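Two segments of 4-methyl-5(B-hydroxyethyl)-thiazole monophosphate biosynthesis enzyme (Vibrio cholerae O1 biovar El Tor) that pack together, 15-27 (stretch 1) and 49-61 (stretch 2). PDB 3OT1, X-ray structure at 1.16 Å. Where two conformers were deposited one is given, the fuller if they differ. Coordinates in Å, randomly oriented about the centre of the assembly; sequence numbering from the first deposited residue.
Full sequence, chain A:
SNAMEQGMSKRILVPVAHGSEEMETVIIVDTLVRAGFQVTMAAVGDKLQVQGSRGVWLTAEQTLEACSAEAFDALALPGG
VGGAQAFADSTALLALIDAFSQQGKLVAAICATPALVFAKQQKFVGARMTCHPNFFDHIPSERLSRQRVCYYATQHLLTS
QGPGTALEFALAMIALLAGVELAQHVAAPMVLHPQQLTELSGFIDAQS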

# COMPACT_ATOMS: atom_id res chain seq x y z
N PRO A 15 3.87 13.68 -6.35
CA PRO A 15 4.94 13.41 -7.29
C PRO A 15 5.43 11.97 -7.16
O PRO A 15 5.43 11.41 -6.07
N VAL A 16 5.83 11.40 -8.29
CA VAL A 16 6.42 10.07 -8.33
C VAL A 16 7.65 10.10 -9.22
O VAL A 16 7.72 10.89 -10.17
N ALA A 17 8.60 9.24 -8.92
CA ALA A 17 9.84 9.15 -9.69
C ALA A 17 10.25 7.70 -9.81
O ALA A 17 9.78 6.82 -9.09
N HIS A 18 11.16 7.44 -10.74
CA HIS A 18 11.85 6.16 -10.79
C HIS A 18 12.43 5.90 -9.41
O HIS A 18 13.17 6.72 -8.88
N GLY A 19 12.08 4.78 -8.81
CA GLY A 19 12.56 4.45 -7.50
C GLY A 19 11.69 4.86 -6.35
O GLY A 19 12.04 4.58 -5.19
N SER A 20 10.58 5.54 -6.60
CA SER A 20 9.64 5.82 -5.54
C SER A 20 9.10 4.53 -4.94
O SER A 20 8.94 3.52 -5.63
N GLU A 21 8.85 4.57 -3.64
CA GLU A 21 8.31 3.43 -2.90
C GLU A 21 6.83 3.29 -3.30
O GLU A 21 6.01 4.18 -3.00
N GLU A 22 6.54 2.24 -4.04
CA GLU A 22 5.23 2.12 -4.66
C GLU A 22 4.11 1.86 -3.68
O GLU A 22 3.00 2.34 -3.91
N MSE A 23 4.33 1.09 -2.61
CA MSE A 23 3.23 0.88 -1.66
C MSE A 23 2.97 2.17 -0.90
O MSE A 23 1.82 2.49 -0.63
N GLU A 24 4.01 2.91 -0.54
CA GLU A 24 3.76 4.21 0.08
C GLU A 24 2.93 5.10 -0.84
O GLU A 24 1.97 5.74 -0.42
N THR A 25 3.35 5.18 -2.09
CA THR A 25 2.66 6.00 -3.07
C THR A 25 1.19 5.62 -3.19
O THR A 25 0.32 6.49 -3.14
N VAL A 26 0.92 4.35 -3.39
CA VAL A 26 -0.43 3.90 -3.66
C VAL A 26 -1.29 3.97 -2.40
O VAL A 26 -2.47 4.30 -2.48
N ILE A 27 -0.72 3.71 -1.23
CA ILE A 27 -1.46 3.92 0.01
C ILE A 27 -1.90 5.38 0.12
O ILE A 27 -3.05 5.66 0.48
N GLN A 49 5.09 7.28 -17.09
CA GLN A 49 5.23 6.09 -16.26
C GLN A 49 6.64 6.00 -15.72
O GLN A 49 7.63 6.25 -16.43
N VAL A 50 6.73 5.64 -14.46
CA VAL A 50 8.00 5.46 -13.78
C VAL A 50 7.96 4.15 -13.04
O VAL A 50 6.92 3.71 -12.54
N GLN A 51 9.11 3.50 -12.91
CA GLN A 51 9.16 2.21 -12.25
C GLN A 51 9.48 2.40 -10.78
O GLN A 51 10.49 3.02 -10.43
N GLY A 52 8.60 1.90 -9.91
CA GLY A 52 8.82 1.96 -8.50
C GLY A 52 10.00 1.12 -8.04
O GLY A 52 10.58 0.34 -8.79
N SER A 53 10.36 1.32 -6.78
CA SER A 53 11.52 0.69 -6.18
C SER A 53 11.53 -0.83 -6.24
O SER A 53 12.60 -1.41 -6.26
N ARG A 54 10.36 -1.44 -6.22
CA ARG A 54 10.20 -2.90 -6.28
C ARG A 54 9.59 -3.36 -7.60
O ARG A 54 9.02 -4.44 -7.69
N GLY A 55 9.72 -2.53 -8.61
CA GLY A 55 9.39 -2.91 -9.97
C GLY A 55 7.99 -2.53 -10.42
O GLY A 55 7.69 -2.70 -11.60
N VAL A 56 7.15 -2.05 -9.52
CA VAL A 56 5.76 -1.76 -9.87
C VAL A 56 5.71 -0.47 -10.67
O VAL A 56 6.21 0.57 -10.22
N TRP A 57 5.08 -0.50 -11.85
CA TRP A 57 4.94 0.69 -12.67
C TRP A 57 3.90 1.63 -12.10
O TRP A 57 2.78 1.22 -11.83
N LEU A 58 4.30 2.89 -11.94
CA LEU A 58 3.45 3.98 -11.47
C LEU A 58 3.15 4.87 -12.67
O LEU A 58 4.03 5.44 -13.26
N THR A 59 1.87 4.96 -13.02
CA THR A 59 1.43 5.70 -14.18
C THR A 59 0.84 7.05 -13.76
O THR A 59 -0.26 7.12 -13.20
N ALA A 60 1.60 8.10 -14.00
CA ALA A 60 1.16 9.44 -13.66
C ALA A 60 0.28 10.01 -14.76
O ALA A 60 0.26 9.51 -15.88
N GLU A 61 -0.45 11.07 -14.42
CA GLU A 61 -1.34 11.69 -15.39
C GLU A 61 -0.75 12.94 -16.01
O GLU A 61 -1.30 13.48 -16.97

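What holds the turn of stretch 2 against the start of the helix? The carboxylate of Glu22 does most of this work. Its CA-to-CB bond points toward stretch 2, and chi1 of 49° (p) with chi2 of -92°, between wells, folds the chain so that its end lies against the type I turn from Gly52 to Gly55. There Glu22 OE2 accepts from Arg54 N at 2.8 Å and from Val56 N at 3.0 Å, while Glu22 OE1 accepts from Ser53 OG at 2.7 Å. A weak bond from Arg54 N to Glu22 OE1, 3.1 Å, makes the grip on that amide two-pronged. Gly52 leaves room for the acid: a CB there would lie 2.7 Å from Glu22 OE2, a clash.

How do Ser53, Arg54 and Glu21 fit around this buried acid? Ser53 takes chi1 of 64° (p), which brings its hydroxyl to Glu22; the same oxygen, Ser53 OG, accepts from Arg54 NH1 at 2.8 Å. Arg54 starts m, p, t, its p chi2 bending the chain back so that the guanidinium can reach Ser53. Glu21 begins by pointing away, yet its end comes nearer, and Glu21 OE1 lies 3.7 Å from Arg54 NH1. This long salt bridge is a matter of charge alone, since the oxygen sits well out of the guanidinium plane. Glu21 OE2 meanwhile caps the helix, accepting from Glu24 N at 2.9 Å and, weakly, from Met23 N, also at 2.9 Å.

Which side chains form the apolar part of the contact? Leu58 points toward stretch 1 as an m, t rotamer and spreads its methyls between strand and helix. Leu58 CD2 lies 4.1 Å from Val26 CG2 and 4.1 Å from Glu22 CB, so the acid's aliphatic base packs here while its carboxylate serves the turn. Leu58 CD1 approaches Val16 CG1 at 4.4 Å and Ser20 CB at 4.2 Å. Val16 and Val50, both m, face each other, with Val16 CG2 3.8 Å from Val50 CG2; Val16 CG2 also reaches Ala60 CB at 4.2 Å.

What happens where the packing meets the more exposed margin? Backbone bonds fix the spacing: Gly19 N donates to Gln51 O at 2.9 Å, and Ser53 N to Ser20 O at 2.9 Å. His18, with chi1 t, starts sideways but brings its ring edge to the same carbonyl, His18 CD2 lying 3.2 Å from Gln51 O. Gln51 extends as t, t, and its amide turns back within its own stretch, Gln51 NE2 donating to Gly55 O at 3.0 Å.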

# COMPACT_ATOMS: atom_id res chain seq x y z
CB PRO A 15 6.04 14.36 -6.85
CG PRO A 15 5.29 15.44 -6.13
CD PRO A 15 4.26 14.70 -5.38
CB VAL A 16 5.41 9.02 -8.85
CG1 VAL A 16 4.27 8.88 -7.86
CG2 VAL A 16 4.89 9.34 -10.25
CB ALA A 17 10.98 9.93 -8.99
CB HIS A 18 12.92 6.23 -11.85
CG HIS A 18 13.66 4.95 -12.07
ND1 HIS A 18 14.88 4.91 -12.71
CD2 HIS A 18 13.37 3.68 -11.72
CE1 HIS A 18 15.30 3.66 -12.76
NE2 HIS A 18 14.41 2.89 -12.16
CB SER A 20 8.46 6.67 -6.03
OG SER A 20 8.87 7.99 -6.37
CB GLU A 21 8.50 3.59 -1.41
CG GLU A 21 8.84 2.29 -0.68
CD GLU A 21 7.80 1.24 -0.82
OE1 GLU A 21 8.16 0.04 -0.78
OE2 GLU A 21 6.61 1.59 -0.97
CB GLU A 22 5.22 1.05 -5.77
CG GLU A 22 5.81 -0.30 -5.38
CD GLU A 22 7.29 -0.36 -5.72
OE1 GLU A 22 8.07 0.23 -4.97
OE2 GLU A 22 7.66 -0.99 -6.73
CB MSE A 23 3.40 -0.33 -0.74
CG MSE A 23 4.17 -0.14 0.52
SE MSE A 23 4.25 -1.80 1.51
CE MSE A 23 3.28 -1.44 3.17
CB GLU A 24 5.08 4.90 0.42
CG GLU A 24 5.89 4.17 1.48
CD GLU A 24 7.28 4.73 1.70
OE1 GLU A 24 7.62 5.81 1.19
OE2 GLU A 24 8.06 4.02 2.42
CB THR A 25 3.34 5.87 -4.46
OG1 THR A 25 4.71 6.29 -4.37
CG2 THR A 25 2.63 6.73 -5.49
CB VAL A 26 -0.41 2.51 -4.34
CG1 VAL A 26 -1.82 1.99 -4.48
CG2 VAL A 26 0.27 2.61 -5.68
CB ILE A 27 -0.65 3.48 1.24
CG1 ILE A 27 -0.50 1.96 1.29
CG2 ILE A 27 -1.29 4.04 2.56
CD1 ILE A 27 0.55 1.45 2.28
CB GLN A 49 4.89 4.84 -17.04
CG GLN A 49 5.87 4.45 -18.10
CD GLN A 49 5.51 3.15 -18.78
OE1 GLN A 49 4.33 2.81 -18.93
NE2 GLN A 49 6.51 2.40 -19.18
CB VAL A 50 8.32 6.65 -12.85
CG1 VAL A 50 8.42 7.96 -13.67
CG2 VAL A 50 7.32 6.76 -11.70
CB GLN A 51 10.17 1.30 -12.93
CG GLN A 51 10.00 -0.12 -12.50
CD GLN A 51 10.66 -1.13 -13.40
OE1 GLN A 51 11.70 -0.87 -14.02
NE2 GLN A 51 10.06 -2.32 -13.47
CB SER A 53 11.61 1.16 -4.72
OG SER A 53 10.51 0.75 -3.92
CB ARG A 54 9.42 -3.43 -5.07
CG ARG A 54 10.25 -3.65 -3.81
CD ARG A 54 10.72 -2.35 -3.19
NE ARG A 54 11.59 -2.55 -2.05
CZ ARG A 54 12.09 -1.56 -1.33
NH1 ARG A 54 11.71 -0.32 -1.57
NH2 ARG A 54 12.94 -1.81 -0.36
CB VAL A 56 4.88 -1.68 -8.60
CG1 VAL A 56 3.46 -1.24 -8.96
CG2 VAL A 56 4.86 -3.02 -7.89
CB TRP A 57 4.61 0.31 -14.12
CG TRP A 57 5.79 -0.30 -14.80
CD1 TRP A 57 6.09 -1.63 -14.92
CD2 TRP A 57 6.88 0.40 -15.39
NE1 TRP A 57 7.29 -1.78 -15.57
CE2 TRP A 57 7.80 -0.55 -15.86
CE3 TRP A 57 7.17 1.76 -15.57
CZ2 TRP A 57 8.99 -0.18 -16.54
CZ3 TRP A 57 8.35 2.12 -16.22
CH2 TRP A 57 9.25 1.16 -16.69
CB LEU A 58 4.15 4.75 -10.35
CG LEU A 58 4.46 3.96 -9.10
CD1 LEU A 58 5.44 4.70 -8.22
CD2 LEU A 58 3.22 3.56 -8.32
CB THR A 59 0.41 4.86 -14.95
OG1 THR A 59 1.06 3.69 -15.45
CG2 THR A 59 -0.17 5.63 -16.09
CB ALA A 60 2.38 10.34 -13.46
CB GLU A 61 -2.71 11.98 -14.77
CG GLU A 61 -2.73 13.08 -13.76
CD GLU A 61 -4.15 13.37 -13.28
OE1 GLU A 61 -4.76 14.37 -13.73
OE2 GLU A 61 -4.65 12.57 -12.47